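Local coordinates for D-alanyl-D-alanine carboxypeptidase (Penicillin binding protein) family protein (Francisella tularensis subsp. tularensis, PDB 6OSU) that probably removes the terminal D-alanine from peptidoglycan precursor peptides, as a serine-type D-Ala-D-Ala carboxypeptidase of the peptidase S11 family, at residues A[65-70]-A[276-281]; A[178-183]-A[301-306]. All coordinates share one frame; numbering follows the deposited sequence.

Contact 1 of 2, residues A[65-70]-A[276-281]; sequences LTKIMT and GMKTGH
Leu65 meets strand 276-281 through one methyl: its CD2 rests against the backbone, 3.6 Å from the carbonyl O of Lys278 and 3.9 Å from the carbonyl C of Thr279. Two residues on, Lys67 lays its CD against CE of Lys278 at 4.0 Å, the two aliphatic chains crossing at a slant. Lys67 NZ and Lys278 NZ stay 5.3 Å apart. Here the SxxK motif at the start of helix 66-79, with Ser64 the predicted acyl-ester nucleophile and Lys67 the predicted proton acceptor, faces the KTG-type strand on the edge of the sheet, as in penicillin-binding proteins. Lys67 NZ is hydrogen-bonded to Ser64 OG, Asn126 OD1 and the carbonyl O of Asp165. Bent at chi2 (72°) and chi4, the Lys278 chain folds back, so that NZ donates to the carbonyl O of Thr279 at 2.9 Å, tilted 24° from the carbonyl plane, and is also hydrogen-bonded to Ser124 OG. Ile68 touches two strand side chains: CD1 packs on Lys278 CB at 3.7 Å, and CG2 touches the terminal CE of the extended Met277 at 3.6 Å. The strand carries a classic beta bulge here, Met277 and Lys278 sharing Val290 opposite.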
loop_
_atom_site.group_PDB
_atom_site.type_symbol
_atom_site.label_atom_id
_atom_site.label_comp_id
_atom_site.label_asym_id
_atom_site.label_seq_id
_atom_site.Cartn_x
_atom_site.Cartn_y
_atom_site.Cartn_z
ATOM N N LEU A 65 1.326 -12.696 -4.235
ATOM C CA LEU A 65 0.709 -11.651 -3.427
ATOM C C LEU A 65 0.050 -12.244 -2.191
ATOM O O LEU A 65 -0.142 -11.534 -1.194
ATOM C CB LEU A 65 -0.303 -10.866 -4.260
ATOM C CG LEU A 65 0.202 -10.280 -5.582
ATOM C CD1 LEU A 65 -0.798 -9.270 -6.136
ATOM C CD2 LEU A 65 1.582 -9.646 -5.424
ATOM N N THR A 66 -0.297 -13.538 -2.250
ATOM C CA THR A 66 -0.733 -14.278 -1.070
ATOM C C THR A 66 0.224 -14.076 0.099
ATOM O O THR A 66 -0.209 -13.936 1.248
ATOM C CB THR A 66 -0.847 -15.767 -1.411
ATOM O OG1 THR A 66 -1.738 -15.960 -2.524
ATOM C CG2 THR A 66 -1.342 -16.563 -0.216
ATOM N N LYS A 67 1.533 -14.043 -0.182
ATOM C CA LYS A 67 2.535 -13.908 0.871
ATOM C C LYS A 67 2.390 -12.611 1.656
ATOM O O LYS A 67 2.905 -12.520 2.776
ATOM C CB LYS A 67 3.944 -13.990 0.279
ATOM C CG LYS A 67 4.327 -15.359 -0.268
ATOM C CD LYS A 67 5.805 -15.400 -0.623
ATOM C CE LYS A 67 6.244 -16.788 -1.071
ATOM N NZ LYS A 67 5.636 -17.206 -2.373
ATOM N N ILE A 68 1.709 -11.607 1.101
ATOM C CA ILE A 68 1.486 -10.377 1.855
ATOM C C ILE A 68 0.575 -10.641 3.041
ATOM O O ILE A 68 0.810 -10.140 4.148
ATOM C CB ILE A 68 0.914 -9.277 0.945
ATOM C CG1 ILE A 68 1.889 -8.955 -0.188
ATOM C CG2 ILE A 68 0.609 -8.026 1.754
ATOM C CD1 ILE A 68 1.335 -7.972 -1.189
ATOM N N MET A 69 -0.484 -11.431 2.831
ATOM C CA MET A 69 -1.370 -11.777 3.937
ATOM C C MET A 69 -0.644 -12.619 4.974
ATOM O O MET A 69 -0.809 -12.407 6.182
ATOM C CB MET A 69 -2.605 -12.517 3.424
ATOM C CG MET A 69 -3.488 -13.044 4.545
ATOM S SD MET A 69 -4.097 -11.716 5.603
ATOM C CE MET A 69 -5.480 -11.119 4.633
ATOM N N THR A 70 0.168 -13.579 4.525
ATOM C CA THR A 70 0.946 -14.374 5.469
ATOM C C THR A 70 1.872 -13.480 6.282
ATOM O O THR A 70 1.934 -13.584 7.512
ATOM C CB THR A 70 1.740 -15.452 4.728
ATOM O OG1 THR A 70 0.837 -16.293 3.998
ATOM C CG2 THR A 70 2.526 -16.307 5.711
ATOM N N GLY A 276 8.083 -0.443 -1.641
ATOM C CA GLY A 276 7.323 -1.680 -1.594
ATOM C C GLY A 276 6.792 -2.018 -2.969
ATOM O O GLY A 276 6.921 -1.241 -3.917
ATOM N N MET A 277 6.179 -3.196 -3.069
ATOM C CA MET A 277 5.967 -4.080 -1.927
ATOM C C MET A 277 6.307 -5.533 -2.276
ATOM O O MET A 277 7.228 -6.111 -1.707
ATOM C CB MET A 277 4.515 -3.977 -1.439
ATOM C CG MET A 277 4.204 -4.725 -0.151
ATOM S SD MET A 277 2.537 -4.401 0.502
ATOM C CE MET A 277 2.684 -5.060 2.160
ATOM N N LYS A 278 5.573 -6.117 -3.223
ATOM C CA LYS A 278 5.652 -7.550 -3.468
ATOM C C LYS A 278 5.269 -7.868 -4.907
ATOM O O LYS A 278 4.326 -7.286 -5.452
ATOM C CB LYS A 278 4.729 -8.319 -2.517
ATOM C CG LYS A 278 4.898 -9.827 -2.553
ATOM C CD LYS A 278 6.204 -10.228 -1.901
ATOM C CE LYS A 278 6.438 -11.728 -1.989
ATOM N NZ LYS A 278 6.777 -12.168 -3.370
ATOM N N THR A 279 5.986 -8.814 -5.503
ATOM C CA THR A 279 5.704 -9.316 -6.837
ATOM C C THR A 279 5.125 -10.719 -6.739
ATOM O O THR A 279 5.138 -11.349 -5.680
ATOM C CB THR A 279 6.970 -9.329 -7.705
ATOM O OG1 THR A 279 7.983 -10.106 -7.055
ATOM C CG2 THR A 279 7.486 -7.922 -7.918
ATOM N N GLY A 280 4.621 -11.199 -7.869
ATOM C CA GLY A 280 4.113 -12.551 -7.984
ATOM C C GLY A 280 3.872 -12.934 -9.429
ATOM O O GLY A 280 3.561 -12.072 -10.259
ATOM N N HIS A 281 4.017 -14.215 -9.755
ATOM C CA HIS A 281 3.783 -14.665 -11.121
ATOM C C HIS A 281 3.386 -16.130 -11.129
ATOM O O HIS A 281 4.154 -16.988 -10.683
ATOM C CB HIS A 281 5.018 -14.455 -11.991
ATOM C CG HIS A 281 4.958 -15.180 -13.296
ATOM N ND1 HIS A 281 4.111 -14.804 -14.314
ATOM C CD2 HIS A 281 5.622 -16.271 -13.742
ATOM C CE1 HIS A 281 4.263 -15.625 -15.338
ATOM N NE2 HIS A 281 5.175 -16.524 -15.015
#

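Contact 2 of 2, residues A[178-183]-A[301-306]; sequences DMALLA and ISVVLG
This is a helix-on-sheet contact of apolar side chains in the core of the D-alanyl-D-alanine carboxypeptidase domain, where helix 176-189 lies over one face of the five-stranded antiparallel sheet and strand 301-306 belongs to that sheet's central strand. The two segments run roughly antiparallel, at 145°, with axes 8.2 Å apart at closest approach. That closeness is consistent with two of the three helix residues that touch the strand being alanines. Val303 stands under the turn that holds Met179 and Ala180: its CG2, anti to the carbonyl carbon, reaches 3.8 Å from the backbone N of Ala180 and 4.0 Å from CB of Met179, while CG1 lies 4.1 Å from the same Met179 CB. Of the Met179 side chain it is CB that meets Val303, because chi1 (-84°) turns CG, and with it the sulfur end, away from the strand. Beneath the next turn Ile301 offers CG2 to the methyl of Ala183 at 3.9 Å, and the same branch also meets CB of Ala180 at 4.3 Å. On the other face of the strand, Ser302 and Val304 pack on helix 310-327, so the sheet is covered on both sides. No hydrogen bond crosses between helix and strand; their association rests on dispersion and the burial of methyl and methylene groups.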
loop_
_atom_site.group_PDB
_atom_site.type_symbol
_atom_site.label_atom_id
_atom_site.label_comp_id
_atom_site.label_asym_id
_atom_site.label_seq_id
_atom_site.Cartn_x
_atom_site.Cartn_y
_atom_site.Cartn_z
ATOM N N ASP A 178 -8.979 -5.369 -3.367
ATOM C CA ASP A 178 -8.750 -6.075 -2.111
ATOM C C ASP A 178 -7.279 -6.044 -1.719
ATOM O O ASP A 178 -6.947 -5.912 -0.534
ATOM C CB ASP A 178 -9.240 -7.517 -2.218
ATOM C CG ASP A 178 -10.721 -7.657 -1.909
ATOM O OD1 ASP A 178 -11.423 -6.623 -1.836
ATOM O OD2 ASP A 178 -11.178 -8.806 -1.726
ATOM N N MET A 179 -6.379 -6.162 -2.700
ATOM C CA MET A 179 -4.954 -6.146 -2.391
ATOM C C MET A 179 -4.484 -4.759 -1.974
ATOM O O MET A 179 -3.570 -4.639 -1.150
ATOM C CB MET A 179 -4.153 -6.657 -3.587
ATOM C CG MET A 179 -4.066 -8.174 -3.639
ATOM S SD MET A 179 -3.078 -8.809 -2.271
ATOM C CE MET A 179 -3.651 -10.508 -2.184
ATOM N N ALA A 180 -5.098 -3.704 -2.515
ATOM C CA ALA A 180 -4.775 -2.356 -2.061
ATOM C C ALA A 180 -5.269 -2.125 -0.639
ATOM O O ALA A 180 -4.603 -1.453 0.158
ATOM C CB ALA A 180 -5.368 -1.321 -3.018
ATOM N N LEU A 181 -6.437 -2.674 -0.302
ATOM C CA LEU A 181 -6.922 -2.577 1.071
ATOM C C LEU A 181 -5.964 -3.266 2.034
ATOM O O LEU A 181 -5.637 -2.721 3.096
ATOM C CB LEU A 181 -8.324 -3.178 1.173
ATOM C CG LEU A 181 -9.456 -2.377 0.516
ATOM C CD1 LEU A 181 -10.725 -3.206 0.411
ATOM C CD2 LEU A 181 -9.726 -1.094 1.292
ATOM N N LEU A 182 -5.490 -4.459 1.669
ATOM C CA LEU A 182 -4.535 -5.172 2.510
ATOM C C LEU A 182 -3.257 -4.362 2.693
ATOM O O LEU A 182 -2.761 -4.204 3.817
ATOM C CB LEU A 182 -4.226 -6.541 1.903
ATOM C CG LEU A 182 -3.135 -7.356 2.602
ATOM C CD1 LEU A 182 -3.501 -7.577 4.055
ATOM C CD2 LEU A 182 -2.926 -8.685 1.887
ATOM N N ALA A 183 -2.715 -3.828 1.595
ATOM C CA ALA A 183 -1.474 -3.063 1.680
ATOM C C ALA A 183 -1.640 -1.843 2.577
ATOM O O ALA A 183 -0.795 -1.575 3.436
ATOM C CB ALA A 183 -1.016 -2.647 0.284
ATOM N N ILE A 301 -0.496 3.759 -3.223
ATOM C CA ILE A 301 -0.434 2.309 -3.334
ATOM C C ILE A 301 -1.001 1.916 -4.690
ATOM O O ILE A 301 -2.098 2.352 -5.062
ATOM C CB ILE A 301 -1.203 1.632 -2.186
ATOM C CG1 ILE A 301 -0.497 1.907 -0.856
ATOM C CG2 ILE A 301 -1.349 0.137 -2.440
ATOM C CD1 ILE A 301 -1.363 1.651 0.360
ATOM N N SER A 302 -0.249 1.116 -5.434
ATOM C CA SER A 302 -0.668 0.640 -6.743
ATOM C C SER A 302 -0.612 -0.877 -6.771
ATOM O O SER A 302 0.333 -1.483 -6.257
ATOM C CB SER A 302 0.212 1.206 -7.859
ATOM O OG SER A 302 -0.294 2.440 -8.332
ATOM N N VAL A 303 -1.638 -1.477 -7.366
ATOM C CA VAL A 303 -1.682 -2.905 -7.643
ATOM C C VAL A 303 -1.916 -3.078 -9.135
ATOM O O VAL A 303 -2.838 -2.475 -9.694
ATOM C CB VAL A 303 -2.784 -3.612 -6.835
ATOM C CG1 VAL A 303 -2.788 -5.093 -7.151
ATOM C CG2 VAL A 303 -2.585 -3.377 -5.347
ATOM N N VAL A 304 -1.070 -3.878 -9.780
ATOM C CA VAL A 304 -1.219 -4.227 -11.186
ATOM C C VAL A 304 -1.260 -5.745 -11.280
ATOM O O VAL A 304 -0.412 -6.428 -10.696
ATOM C CB VAL A 304 -0.077 -3.651 -12.046
ATOM C CG1 VAL A 304 -0.143 -4.206 -13.445
ATOM C CG2 VAL A 304 -0.153 -2.136 -12.091
ATOM N N LEU A 305 -2.246 -6.269 -12.003
ATOM C CA LEU A 305 -2.471 -7.704 -12.089
ATOM C C LEU A 305 -2.537 -8.142 -13.544
ATOM O O LEU A 305 -3.177 -7.487 -14.373
ATOM C CB LEU A 305 -3.771 -8.105 -11.377
ATOM C CG LEU A 305 -3.955 -7.651 -9.925
ATOM C CD1 LEU A 305 -5.365 -7.960 -9.448
ATOM C CD2 LEU A 305 -2.919 -8.290 -9.003
ATOM N N GLY A 306 -1.863 -9.247 -13.848
ATOM C CA GLY A 306 -2.065 -9.926 -15.113
ATOM C C GLY A 306 -1.296 -9.404 -16.303
ATOM O O GLY A 306 -1.680 -9.699 -17.439
#

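How the contacts relate
Contacts 1 and 2 have centres 10 Å apart and reach the same antiparallel sheet, contact 1 at its edge strand 274-282 and contact 2 at its central strand 298-307, with strand 288-295 between them. Along the chain the segments alternate: 65-70, 178-183, 276-281, 301-306. Helices 66-79 and 176-189, distant in sequence, pack against each other on this sheet, Ile68 CG2 meeting Leu182 CD2 at 3.6 Å. Separately, just ahead of helix 66-79, Leu65 CD1 reaches Leu305 CD2 of the central strand at 3.7 Å. As a worked example, the pair shows a predicted catalytic site adjoining the hydrophobic core: contact 1 bears the predicted catalytic and substrate-binding lysines, and the apolar layer of contact 2 lies next to it.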